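Local coordinates for protein 4-hydroxybutyrate coenzyme A transferase (Shewanella oneidensis, PDB 2OAS) that probably transfers coenzyme A between carboxylic acids such as acetate and 4-hydroxybutyrate, and binds coenzyme A in a pocket, at residues 16-21 / 43-48; 156-161 / 277-282; 390-395 / 402-407; 102-107 / 136-141; 146-151 / 169-174. All coordinates share one frame; numbering follows the deposited sequence.

Contact 1. Residues 16-21 / 43-48; sequences IRSGET and LTLDNI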
# COMPACT_ATOMS: atom_id res chain seq x y z
N ILE A 16 -1.38 -37.74 8.11
CA ILE A 16 -1.90 -36.92 7.02
C ILE A 16 -2.73 -37.82 6.11
O ILE A 16 -2.29 -38.91 5.73
CB ILE A 16 -0.77 -36.27 6.20
CG1 ILE A 16 0.05 -35.34 7.10
CG2 ILE A 16 -1.37 -35.51 5.02
CD1 ILE A 16 1.18 -34.59 6.42
N ARG A 17 -3.94 -37.36 5.81
CA ARG A 17 -4.88 -38.10 4.94
C ARG A 17 -5.11 -37.34 3.64
O ARG A 17 -4.76 -36.17 3.54
CB ARG A 17 -6.21 -38.32 5.68
CG ARG A 17 -6.13 -39.35 6.80
CD ARG A 17 -6.09 -40.75 6.22
NE ARG A 17 -5.17 -41.66 6.90
CZ ARG A 17 -5.04 -42.95 6.59
NH1 ARG A 17 -4.16 -43.73 7.27
NH2 ARG A 17 -5.78 -43.46 5.62
N SER A 18 -5.70 -37.99 2.65
CA SER A 18 -5.95 -37.35 1.36
C SER A 18 -6.89 -36.15 1.36
O SER A 18 -7.77 -36.04 2.20
CB SER A 18 -6.47 -38.37 0.35
OG SER A 18 -5.48 -39.34 0.05
N GLY A 19 -6.68 -35.24 0.41
CA GLY A 19 -7.52 -34.06 0.31
C GLY A 19 -7.26 -32.98 1.34
O GLY A 19 -7.90 -31.92 1.30
N GLU A 20 -6.33 -33.22 2.26
CA GLU A 20 -6.04 -32.24 3.30
C GLU A 20 -5.26 -31.02 2.82
O GLU A 20 -4.53 -31.07 1.83
CB GLU A 20 -5.28 -32.90 4.46
CG GLU A 20 -6.07 -33.95 5.23
CD GLU A 20 -5.35 -34.47 6.47
OE1 GLU A 20 -5.88 -35.39 7.14
OE2 GLU A 20 -4.26 -33.95 6.78
N THR A 21 -5.47 -29.91 3.51
CA THR A 21 -4.77 -28.68 3.22
C THR A 21 -3.74 -28.59 4.33
O THR A 21 -4.08 -28.57 5.52
CB THR A 21 -5.66 -27.44 3.30
OG1 THR A 21 -6.72 -27.56 2.34
CG2 THR A 21 -4.85 -26.20 3.00
N LEU A 43 2.61 -40.17 -1.85
CA LEU A 43 2.45 -40.97 -3.07
C LEU A 43 1.22 -41.86 -3.02
O LEU A 43 0.72 -42.27 -4.06
CB LEU A 43 3.69 -41.82 -3.32
CG LEU A 43 4.96 -41.02 -3.63
CD1 LEU A 43 6.10 -41.98 -3.91
CD2 LEU A 43 4.72 -40.12 -4.83
N THR A 44 0.75 -42.13 -1.80
CA THR A 44 -0.42 -42.97 -1.58
C THR A 44 -1.67 -42.12 -1.38
O THR A 44 -2.78 -42.64 -1.23
CB THR A 44 -0.25 -43.85 -0.32
OG1 THR A 44 -0.49 -43.07 0.85
CG2 THR A 44 1.16 -44.42 -0.25
N LEU A 45 -1.50 -40.80 -1.38
CA LEU A 45 -2.63 -39.89 -1.17
C LEU A 45 -2.93 -39.12 -2.45
O LEU A 45 -2.38 -39.42 -3.51
CB LEU A 45 -2.29 -38.88 -0.07
CG LEU A 45 -1.67 -39.39 1.23
CD1 LEU A 45 -1.29 -38.21 2.12
CD2 LEU A 45 -2.64 -40.30 1.94
N ASP A 46 -3.82 -38.15 -2.35
CA ASP A 46 -4.13 -37.30 -3.49
C ASP A 46 -4.87 -36.07 -3.01
O ASP A 46 -5.34 -36.00 -1.87
CB ASP A 46 -4.96 -38.03 -4.54
CG ASP A 46 -6.34 -38.38 -4.05
OD1 ASP A 46 -7.21 -38.73 -4.89
OD2 ASP A 46 -6.53 -38.31 -2.81
N ASN A 47 -4.95 -35.08 -3.89
CA ASN A 47 -5.63 -33.84 -3.59
C ASN A 47 -5.04 -33.17 -2.36
O ASN A 47 -5.76 -32.58 -1.57
CB ASN A 47 -7.12 -34.08 -3.37
CG ASN A 47 -7.74 -34.90 -4.48
OD1 ASN A 47 -7.53 -34.63 -5.66
ND2 ASN A 47 -8.50 -35.93 -4.09
N ILE A 48 -3.73 -33.28 -2.21
CA ILE A 48 -3.05 -32.67 -1.08
C ILE A 48 -2.54 -31.28 -1.47
O ILE A 48 -1.78 -31.16 -2.43
CB ILE A 48 -1.84 -33.51 -0.61
CG1 ILE A 48 -2.32 -34.85 -0.04
CG2 ILE A 48 -1.04 -32.74 0.44
CD1 ILE A 48 -3.20 -34.74 1.18
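This is a loop-to-loop contact at the start of two adjacent parallel strands, 21-24 and 48-52, in the Rossmann-like N-terminal part of the enzyme. Residues 17-20 form a type II beta turn, and Gly19 takes its positive phi of 75°. The second loop follows helix 32-41 and runs under this turn.

Leu45 and Ile48 form the apolar base. Leu45 has CG anti to its carbonyl carbon, and its two methyls reach different partners. CD1 meets Ile16 CG2 at 4.0 Å, where the two side chains cross at about a right angle. CD2 meets Ser18 OG at 3.5 Å. Ile48 sends CD1 up under the turn, 3.6 Å from Gly19 N. Ile16 and Ile48 both pack on Leu22 of strand 21-24 as well. An alanine in place of Leu45 would lose both methyl contacts and would probably loosen the turn over its base.

The outer side of the turn is polar. The extended Glu20 side chain reaches back to the start of the turn, and its OE1 takes a weak hydrogen bond from Arg17 N at 3.1 Å. The same oxygen is in a salt bridge with Lys145, so the carboxylate has a firmer partner outside the turn. Ser18 OG accepts a weak bond from Asp46 N. Gly19 CA also lies 3.0 Å from Asn47 O in a CA-H...O contact. The strongest link is backbone to backbone: Gly19 N donates to Asp46 O at 2.8 Å, nearly along the C=O axis.

Contact 2. Residues 156-161 / 277-282; sequences RTHGDG and DNPAVI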
# COMPACT_ATOMS: atom_id res chain seq x y z
N ARG A 156 15.97 -22.19 21.10
CA ARG A 156 14.79 -21.82 21.89
C ARG A 156 14.65 -20.31 21.89
O ARG A 156 14.98 -19.65 22.87
CB ARG A 156 14.99 -22.31 23.33
CG ARG A 156 13.83 -22.08 24.28
CD ARG A 156 14.15 -22.79 25.59
NE ARG A 156 13.02 -22.88 26.50
CZ ARG A 156 12.81 -22.05 27.52
NH1 ARG A 156 13.67 -21.05 27.75
NH2 ARG A 156 11.76 -22.24 28.32
N THR A 157 14.13 -19.77 20.78
CA THR A 157 13.97 -18.33 20.62
C THR A 157 12.97 -17.70 21.58
O THR A 157 11.99 -18.33 21.97
CB THR A 157 13.54 -17.97 19.17
OG1 THR A 157 12.27 -18.57 18.87
CG2 THR A 157 14.57 -18.45 18.16
N HIS A 158 13.20 -16.43 21.94
CA HIS A 158 12.28 -15.72 22.81
C HIS A 158 11.26 -14.97 21.99
O HIS A 158 11.52 -14.61 20.84
CB HIS A 158 13.02 -14.74 23.72
CG HIS A 158 13.65 -15.39 24.91
ND1 HIS A 158 13.53 -14.88 26.18
CD2 HIS A 158 14.38 -16.52 25.02
CE1 HIS A 158 14.16 -15.67 27.03
NE2 HIS A 158 14.69 -16.68 26.35
N GLY A 159 10.09 -14.74 22.58
CA GLY A 159 9.02 -14.06 21.87
C GLY A 159 7.75 -14.90 21.82
O GLY A 159 7.41 -15.56 22.81
N ASP A 160 7.06 -14.91 20.69
CA ASP A 160 5.82 -15.68 20.59
C ASP A 160 5.95 -17.08 20.01
O ASP A 160 4.94 -17.70 19.70
CB ASP A 160 4.79 -14.91 19.77
CG ASP A 160 4.72 -13.45 20.15
OD1 ASP A 160 4.73 -13.13 21.37
OD2 ASP A 160 4.65 -12.61 19.22
N GLY A 161 7.17 -17.58 19.86
CA GLY A 161 7.33 -18.91 19.29
C GLY A 161 7.06 -20.09 20.20
O GLY A 161 7.24 -21.23 19.79
N ASP A 277 17.79 -18.92 22.98
CA ASP A 277 17.43 -18.58 24.35
C ASP A 277 18.03 -17.25 24.77
O ASP A 277 18.46 -17.11 25.91
CB ASP A 277 17.91 -19.71 25.28
CG ASP A 277 17.21 -19.71 26.63
OD1 ASP A 277 16.20 -18.98 26.79
OD2 ASP A 277 17.66 -20.46 27.53
N ASN A 278 18.04 -16.28 23.86
CA ASN A 278 18.59 -14.95 24.14
C ASN A 278 17.51 -13.92 24.44
O ASN A 278 16.80 -13.46 23.53
CB ASN A 278 19.42 -14.46 22.95
CG ASN A 278 20.28 -13.25 23.29
OD1 ASN A 278 19.95 -12.47 24.18
ND2 ASN A 278 21.37 -13.08 22.56
N PRO A 279 17.40 -13.50 25.71
CA PRO A 279 16.40 -12.52 26.15
C PRO A 279 16.41 -11.23 25.34
O PRO A 279 15.39 -10.55 25.25
CB PRO A 279 16.79 -12.25 27.60
CG PRO A 279 17.43 -13.51 28.02
CD PRO A 279 18.27 -13.89 26.83
N ALA A 280 17.55 -10.89 24.76
CA ALA A 280 17.65 -9.66 23.99
C ALA A 280 17.09 -9.77 22.56
O ALA A 280 16.88 -8.75 21.91
CB ALA A 280 19.11 -9.18 23.95
N VAL A 281 16.85 -11.00 22.09
CA VAL A 281 16.32 -11.19 20.75
C VAL A 281 14.89 -11.71 20.80
O VAL A 281 14.62 -12.79 21.34
CB VAL A 281 17.19 -12.18 19.91
CG1 VAL A 281 16.68 -12.24 18.47
CG2 VAL A 281 18.65 -11.76 19.93
N ILE A 282 13.97 -10.94 20.24
CA ILE A 282 12.58 -11.32 20.24
C ILE A 282 12.00 -11.61 18.85
O ILE A 282 11.95 -10.73 17.98
CB ILE A 282 11.73 -10.23 20.90
CG1 ILE A 282 12.19 -10.03 22.35
CG2 ILE A 282 10.24 -10.60 20.83
CD1 ILE A 282 12.09 -11.29 23.20
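The tight part centres on the ring of His158. Its NE2 donates to Asp277 OD1 at 2.8 Å. The oxygen lies in the ring plane and uses its anti lone pair. This is a His-carboxylate hydrogen bond, and the nearby negative charge would tend to stabilise a protonated ring. Pro279 lies over one face, with its CA 4.0 Å from the ring centroid in a CH-pi contact. At the base of the ring, His158 CB meets Ile282 CD1 at 3.6 Å. Next along, Gly159 CA sits 3.8 Å from Ile282 CG2, with a backbone shape that calls for glycine.

The Arg156 side is looser. Its extended chain brings NH1 to Asp277 OD1 at 3.4 Å, a weak bond within a salt bridge, with the two planar groups 86° apart. NH2 has its own salt bridge with Asp122. Asp277 N bonds weakly to Arg156 O, with an N-H...O angle of only 125°.

The contact joins the N-terminal and C-terminal family regions. The weakly bonded strand 158-159 lies at the edge, within this chain, of a small parallel sheet, beside 281-283 and then 260-262. Helix 269-275 packs against both segments, Val275 on Thr157 and Tyr274 on Val281.

Contact 3. Residues 390-395 / 402-407; sequences ANLKGR and QALINI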
# COMPACT_ATOMS: atom_id res chain seq x y z
N ALA A 390 18.34 8.22 -5.85
CA ALA A 390 17.34 9.11 -6.43
C ALA A 390 16.17 9.24 -5.45
O ALA A 390 15.59 8.25 -5.03
CB ALA A 390 16.85 8.58 -7.78
N ASN A 391 15.85 10.47 -5.09
CA ASN A 391 14.76 10.76 -4.16
C ASN A 391 13.52 11.09 -4.97
O ASN A 391 13.50 12.10 -5.66
CB ASN A 391 15.12 11.95 -3.30
CG ASN A 391 14.26 12.05 -2.07
OD1 ASN A 391 13.12 11.61 -2.06
ND2 ASN A 391 14.81 12.64 -1.02
N LEU A 392 12.49 10.25 -4.87
CA LEU A 392 11.27 10.49 -5.63
C LEU A 392 10.15 11.11 -4.81
O LEU A 392 9.15 11.57 -5.36
CB LEU A 392 10.79 9.19 -6.26
CG LEU A 392 11.88 8.39 -7.00
CD1 LEU A 392 11.26 7.13 -7.57
CD2 LEU A 392 12.49 9.23 -8.12
N LYS A 393 10.34 11.14 -3.49
CA LYS A 393 9.35 11.70 -2.58
C LYS A 393 8.91 13.09 -2.96
O LYS A 393 9.71 14.04 -2.91
CB LYS A 393 9.94 11.76 -1.16
CG LYS A 393 9.30 10.77 -0.22
CD LYS A 393 8.00 11.32 0.32
CE LYS A 393 8.28 12.22 1.51
NZ LYS A 393 8.99 11.47 2.59
N GLY A 394 7.64 13.23 -3.31
CA GLY A 394 7.13 14.52 -3.71
C GLY A 394 7.58 15.00 -5.08
O GLY A 394 7.18 16.07 -5.51
N ARG A 395 8.37 14.21 -5.79
CA ARG A 395 8.84 14.62 -7.12
C ARG A 395 7.85 14.29 -8.23
O ARG A 395 7.20 13.26 -8.19
CB ARG A 395 10.18 13.95 -7.43
CG ARG A 395 11.17 14.00 -6.28
CD ARG A 395 11.54 15.42 -5.92
NE ARG A 395 11.86 15.54 -4.50
CZ ARG A 395 13.00 15.12 -3.94
NH1 ARG A 395 13.18 15.28 -2.63
NH2 ARG A 395 13.95 14.57 -4.68
N GLN A 402 13.96 11.76 -14.51
CA GLN A 402 15.28 12.34 -14.63
C GLN A 402 16.23 11.72 -13.60
O GLN A 402 17.30 11.23 -13.96
CB GLN A 402 15.22 13.86 -14.45
CG GLN A 402 16.56 14.55 -14.55
CD GLN A 402 17.24 14.30 -15.89
OE1 GLN A 402 16.85 14.85 -16.93
NE2 GLN A 402 18.28 13.47 -15.87
N ALA A 403 15.83 11.73 -12.33
CA ALA A 403 16.67 11.18 -11.26
C ALA A 403 16.98 9.70 -11.44
O ALA A 403 18.09 9.24 -11.17
CB ALA A 403 16.02 11.40 -9.90
N LEU A 404 15.99 8.94 -11.91
CA LEU A 404 16.18 7.53 -12.12
C LEU A 404 17.20 7.23 -13.22
O LEU A 404 18.07 6.39 -13.04
CB LEU A 404 14.85 6.86 -12.44
CG LEU A 404 13.96 6.60 -11.23
CD1 LEU A 404 12.69 5.91 -11.66
CD2 LEU A 404 14.72 5.74 -10.23
N ILE A 405 17.09 7.91 -14.35
CA ILE A 405 18.04 7.65 -15.42
C ILE A 405 19.46 8.05 -15.00
O ILE A 405 20.43 7.61 -15.62
CB ILE A 405 17.67 8.40 -16.72
CG1 ILE A 405 17.83 9.89 -16.54
CG2 ILE A 405 16.23 8.12 -17.10
CD1 ILE A 405 17.53 10.65 -17.79
N ASN A 406 19.59 8.86 -13.95
CA ASN A 406 20.92 9.26 -13.50
C ASN A 406 21.62 8.18 -12.68
O ASN A 406 22.83 8.25 -12.49
CB ASN A 406 20.87 10.54 -12.68
CG ASN A 406 20.62 11.77 -13.54
OD1 ASN A 406 21.16 11.89 -14.65
ND2 ASN A 406 19.82 12.70 -13.02
N ILE A 407 20.87 7.19 -12.20
CA ILE A 407 21.48 6.10 -11.44
C ILE A 407 21.39 4.80 -12.23
O ILE A 407 21.80 3.73 -11.78
CB ILE A 407 20.82 5.91 -10.03
CG1 ILE A 407 19.36 5.49 -10.19
CG2 ILE A 407 20.96 7.19 -9.20
CD1 ILE A 407 18.65 5.27 -8.86
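Ala390 is the bump in this contact. It stands on strand 388-391, an outermost strand of the mixed sheet within this chain, and its methyl points toward segment 402-407, which carries the last clear part of helix 397-405. The hollow that takes it is lined by three side chains. Ala403 closes one side, with methyl against methyl: Ala390 CB and Ala403 CB are 3.6 Å apart. Ile407 closes another, its CD1 3.9 Å from Ala390 CB. Leu404 adds CD2, 4.3 Å from Ala390 CB.

Ile407 reaches the methyl through its torsions. CG1 takes the crowded position between backbone N and carbonyl carbon, chi1 64°, and CD1 then extends from it. Leu392 forms a second, smaller bump. Its CD2 rests on Leu404 CG at 4.3 Å. Ile383 of the adjacent strand 382-385 touches Leu392, Leu404 and Ile407, and so helps line the same core.

From Asn391 the chain turns away through an Asx turn, Lys393 N bonding to Asn391 OD1, and then a type II turn from Leu392 to Arg395. At this turn Lys393 pairs with Glu108 of the second subunit. The Leu404 side chain is about 13 Å from bound coenzyme A.

No hydrogen bond crosses between the two segments. Small methyls against branched side chains imply a join that depends on close fit and the exclusion of water.

Contact 4. Residues 102-107 / 136-141; sequences KLFRSG and TLAACQ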
# COMPACT_ATOMS: atom_id res chain seq x y z
N LYS A 102 -4.02 -13.39 9.58
CA LYS A 102 -5.44 -13.02 9.58
C LYS A 102 -6.28 -13.95 8.69
O LYS A 102 -7.42 -14.27 9.02
CB LYS A 102 -5.62 -11.57 9.11
CG LYS A 102 -7.07 -11.19 8.84
CD LYS A 102 -7.23 -10.35 7.55
CE LYS A 102 -8.72 -10.24 7.14
NZ LYS A 102 -9.00 -9.33 5.97
N LEU A 103 -5.71 -14.37 7.56
CA LEU A 103 -6.40 -15.27 6.63
C LEU A 103 -6.67 -16.59 7.34
O LEU A 103 -7.69 -17.24 7.11
CB LEU A 103 -5.52 -15.53 5.40
CG LEU A 103 -6.19 -16.19 4.18
CD1 LEU A 103 -7.08 -15.16 3.51
CD2 LEU A 103 -5.15 -16.67 3.19
N PHE A 104 -5.75 -16.98 8.21
CA PHE A 104 -5.93 -18.22 8.94
C PHE A 104 -6.90 -18.02 10.08
O PHE A 104 -7.90 -18.73 10.19
CB PHE A 104 -4.60 -18.73 9.50
CG PHE A 104 -3.61 -19.12 8.46
CD1 PHE A 104 -4.02 -19.43 7.16
CD2 PHE A 104 -2.26 -19.19 8.77
CE1 PHE A 104 -3.09 -19.80 6.18
CE2 PHE A 104 -1.32 -19.57 7.81
CZ PHE A 104 -1.74 -19.87 6.51
N ARG A 105 -6.62 -17.03 10.93
CA ARG A 105 -7.49 -16.77 12.08
C ARG A 105 -8.94 -16.44 11.74
O ARG A 105 -9.85 -16.89 12.43
CB ARG A 105 -6.88 -15.66 12.95
CG ARG A 105 -5.78 -16.20 13.88
CD ARG A 105 -4.68 -15.19 14.16
NE ARG A 105 -3.67 -15.79 15.03
CZ ARG A 105 -2.47 -15.28 15.27
NH1 ARG A 105 -2.09 -14.13 14.72
NH2 ARG A 105 -1.65 -15.93 16.08
N SER A 106 -9.15 -15.68 10.67
CA SER A 106 -10.49 -15.30 10.24
C SER A 106 -11.23 -16.52 9.70
O SER A 106 -12.41 -16.45 9.38
CB SER A 106 -10.43 -14.25 9.14
OG SER A 106 -9.92 -14.83 7.95
N GLY A 107 -10.50 -17.62 9.58
CA GLY A 107 -11.09 -18.84 9.07
C GLY A 107 -11.32 -18.82 7.57
O GLY A 107 -11.94 -19.74 7.02
N THR A 136 3.39 -19.23 11.12
CA THR A 136 3.19 -20.61 11.55
C THR A 136 2.44 -20.65 12.89
O THR A 136 1.59 -21.51 13.12
CB THR A 136 4.56 -21.38 11.59
OG1 THR A 136 4.39 -22.65 12.22
CG2 THR A 136 5.60 -20.57 12.33
N LEU A 137 2.73 -19.68 13.75
CA LEU A 137 2.07 -19.59 15.06
C LEU A 137 0.56 -19.49 14.85
O LEU A 137 -0.22 -20.16 15.54
CB LEU A 137 2.61 -18.36 15.79
CG LEU A 137 2.25 -18.14 17.26
CD1 LEU A 137 0.86 -17.59 17.35
CD2 LEU A 137 2.37 -19.45 18.03
N ALA A 138 0.16 -18.68 13.88
CA ALA A 138 -1.25 -18.49 13.55
C ALA A 138 -1.82 -19.76 12.92
O ALA A 138 -2.98 -20.13 13.14
CB ALA A 138 -1.40 -17.31 12.59
N ALA A 139 -0.98 -20.45 12.13
CA ALA A 139 -1.38 -21.69 11.48
C ALA A 139 -1.60 -22.76 12.54
O ALA A 139 -2.54 -23.54 12.47
CB ALA A 139 -0.30 -22.13 10.50
N CYS A 140 -0.71 -22.80 13.53
CA CYS A 140 -0.85 -23.79 14.61
C CYS A 140 -2.10 -23.54 15.44
O CYS A 140 -2.60 -24.44 16.10
CB CYS A 140 0.37 -23.77 15.52
SG CYS A 140 1.83 -24.45 14.77
N GLN A 141 -2.60 -22.30 15.39
CA GLN A 141 -3.78 -21.94 16.15
C GLN A 141 -5.04 -22.54 15.53
O GLN A 141 -5.89 -23.10 16.23
CB GLN A 141 -3.92 -20.41 16.22
CG GLN A 141 -3.89 -19.80 17.64
CD GLN A 141 -2.46 -19.44 18.12
OE1 GLN A 141 -2.08 -18.25 18.19
NE2 GLN A 141 -1.66 -20.48 18.43
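Two helices, 100-105 and 136-142, pack side by side here in the Rossmann-like N-terminal region. Arg105 and Phe104 on the first helix carry the contact, and each is turned to a different part of the second.

Phe104 has CG anti to its carbonyl carbon. Its CD2 and CE2 atoms approach the second helix, CD2 3.8 Å from Ala139 CA. CE2 meets the methyl, Ala139 CB, at 3.9 Å. Trp23 of strand 21-24 meets the Phe104 ring edge-to-face and also touches Ala139, so the contact rests on the sheet.

Arg105 bends at chi2, 148°, and lays its guanidinium flat over Ala138. Ala138 CB lies over the centre of the group, 3.5 Å from Arg105 CZ. Leu137 CD1 stands at the edge, 3.3 Å from Arg105 NH2. The charge has firmer partners beyond the two helices: NH1 makes salt bridges with Glu287 and Asp285. These would probably hold the group in its rotation above the alanine. On the far side of its own helix, Lys102 bonds to Gly340 O of the second subunit.

Gln141 takes the NH2 end. Its chain bends at chi2, and its amide plane lies 28° from that of the guanidinium. Arg105 NH2 donates to Gln141 OE1 at 3.2 Å; the oxygen is in the guanidinium plane, but the donor sits above the carbonyl plane.

Contact 5. Residues 146-151 / 169-174; sequences IIAHIN and AAVYEQ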
# COMPACT_ATOMS: atom_id res chain seq x y z
N ILE A 146 -1.57 -30.98 14.59
CA ILE A 146 -0.19 -30.55 14.37
C ILE A 146 0.80 -31.71 14.42
O ILE A 146 0.72 -32.56 15.30
CB ILE A 146 0.23 -29.48 15.41
CG1 ILE A 146 -0.63 -28.22 15.25
CG2 ILE A 146 1.69 -29.12 15.23
CD1 ILE A 146 -0.49 -27.25 16.39
N ILE A 147 1.72 -31.74 13.45
CA ILE A 147 2.75 -32.77 13.38
C ILE A 147 4.08 -32.03 13.54
O ILE A 147 4.50 -31.29 12.67
CB ILE A 147 2.68 -33.51 12.04
CG1 ILE A 147 1.38 -34.33 12.00
CG2 ILE A 147 3.90 -34.42 11.86
CD1 ILE A 147 1.13 -34.99 10.66
N ALA A 148 4.72 -32.24 14.68
CA ALA A 148 5.95 -31.56 15.01
C ALA A 148 7.20 -32.42 14.96
O ALA A 148 7.20 -33.60 15.30
CB ALA A 148 5.84 -30.94 16.41
N HIS A 149 8.28 -31.79 14.54
CA HIS A 149 9.53 -32.49 14.48
C HIS A 149 10.40 -31.86 15.55
O HIS A 149 10.71 -30.68 15.48
CB HIS A 149 10.13 -32.33 13.08
CG HIS A 149 11.61 -32.45 13.04
ND1 HIS A 149 12.28 -33.47 13.69
CD2 HIS A 149 12.56 -31.66 12.49
CE1 HIS A 149 13.58 -33.30 13.54
NE2 HIS A 149 13.78 -32.21 12.82
N ILE A 150 10.74 -32.64 16.56
CA ILE A 150 11.57 -32.14 17.64
C ILE A 150 13.04 -32.22 17.28
O ILE A 150 13.60 -33.31 17.10
CB ILE A 150 11.32 -32.91 18.93
CG1 ILE A 150 9.85 -32.76 19.33
CG2 ILE A 150 12.27 -32.40 20.02
CD1 ILE A 150 9.46 -33.52 20.57
N ASN A 151 13.68 -31.06 17.19
CA ASN A 151 15.08 -30.99 16.82
C ASN A 151 15.90 -30.25 17.84
O ASN A 151 15.73 -29.05 18.02
CB ASN A 151 15.21 -30.28 15.48
CG ASN A 151 16.65 -30.17 15.02
OD1 ASN A 151 17.56 -30.70 15.65
ND2 ASN A 151 16.85 -29.48 13.91
N ALA A 169 -0.37 -33.69 17.62
CA ALA A 169 -1.04 -34.98 17.43
C ALA A 169 0.02 -36.07 17.33
O ALA A 169 -0.20 -37.22 17.73
CB ALA A 169 -1.87 -34.97 16.17
N ALA A 170 1.17 -35.69 16.80
CA ALA A 170 2.26 -36.61 16.60
C ALA A 170 3.56 -35.86 16.80
O ALA A 170 3.61 -34.64 16.64
CB ALA A 170 2.21 -37.19 15.21
N VAL A 171 4.60 -36.62 17.14
CA VAL A 171 5.92 -36.06 17.39
C VAL A 171 7.05 -37.04 17.03
O VAL A 171 7.02 -38.20 17.43
CB VAL A 171 6.03 -35.65 18.89
CG1 VAL A 171 7.44 -35.67 19.34
CG2 VAL A 171 5.45 -34.26 19.08
N TYR A 172 8.02 -36.56 16.26
CA TYR A 172 9.18 -37.37 15.89
C TYR A 172 10.43 -36.58 16.25
O TYR A 172 10.57 -35.41 15.88
CB TYR A 172 9.20 -37.68 14.39
CG TYR A 172 10.50 -38.31 13.93
CD1 TYR A 172 10.93 -39.55 14.44
CD2 TYR A 172 11.35 -37.64 13.05
CE1 TYR A 172 12.16 -40.10 14.08
CE2 TYR A 172 12.58 -38.18 12.68
CZ TYR A 172 12.98 -39.41 13.20
OH TYR A 172 14.21 -39.91 12.86
N GLU A 173 11.34 -37.21 16.97
CA GLU A 173 12.54 -36.51 17.40
C GLU A 173 13.86 -36.99 16.83
O GLU A 173 14.19 -38.17 16.88
CB GLU A 173 12.62 -36.56 18.92
CG GLU A 173 13.85 -35.89 19.49
CD GLU A 173 13.95 -36.07 21.00
OE1 GLU A 173 14.13 -37.23 21.44
OE2 GLU A 173 13.85 -35.06 21.72
N GLN A 174 14.62 -36.05 16.27
CA GLN A 174 15.94 -36.35 15.75
C GLN A 174 16.70 -35.04 15.49
O GLN A 174 16.10 -34.04 15.10
CB GLN A 174 15.85 -37.20 14.48
CG GLN A 174 15.94 -36.45 13.18
CD GLN A 174 16.52 -37.29 12.06
OE1 GLN A 174 15.96 -38.32 11.67
NE2 GLN A 174 17.65 -36.86 11.52
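Tyr172 O is held by two hydrogen bonds and one CA-H...O contact. Ile150 N donates the stronger bond at 2.9 Å. His149 ND1 adds a weak one at 3.4 Å, and His149 CA points its hydrogen at the same oxygen.

The rest of the backbone follows the parallel pattern. Ala148 N bonds to Ala170 O, and Tyr172 N to Ala148 O. Gln174 N closes the far end on Ile150 O at 3.0 Å, nearly along the C=O axis. At the near end Ile146 O takes Ala169 N at 2.8 Å and, weakly, Ala170 N. The strands cross at -20°.

His149 has CG anti to the backbone N, chi1 154°, which swings the ring over to strand 170-173. Both Tyr172 O and Gln174 O lie at its edge near the ring plane, with CE1 3.1 Å from Gln174 O. A leucine at His149 would lose the ring's hydrogen bond to Tyr172 O and is likely to disturb the fit at this end. Beside it, Tyr172 OH donates to a lone pair of Gln174 OE1 at 2.6 Å.

Ile147, His149, Ala170 and Tyr172 share a face covered by helices 9-13 and 32-41. Ala148, Ile150, Val171 and Glu173 share the other. There Ile150 CG2 lies 3.5 Å from Glu173 OE2. With strand 4-5 beyond 170-173 and strand 113-118 beyond 145-150, this is a ladder of the helix-covered parallel sheet of a Rossmann-like domain.

Contacts 1, 4 and 5 belong to one Rossmann-like N-terminal region, with centres 19 to 21 Å apart. They follow in the order 1, 4, 5 along the chain. Contact 1 touches contact 5 through Ile16 and Ile147. Contact 4 touches contact 5 through Cys140 and Ile146, where helix 136-142 leads into strand 145-150. Contact 2 reaches from this region to the C-terminal one. Its segments alternate with those of contact 5, and it meets contact 4 through Asp160 and Leu137. Contact 3 stands apart, its centre about 51 Å from contact 1, in the C-terminal region. Contacts 3 and 4 both touch the second subunit, so the N-terminal region of one subunit also meets the C-terminal region of the other.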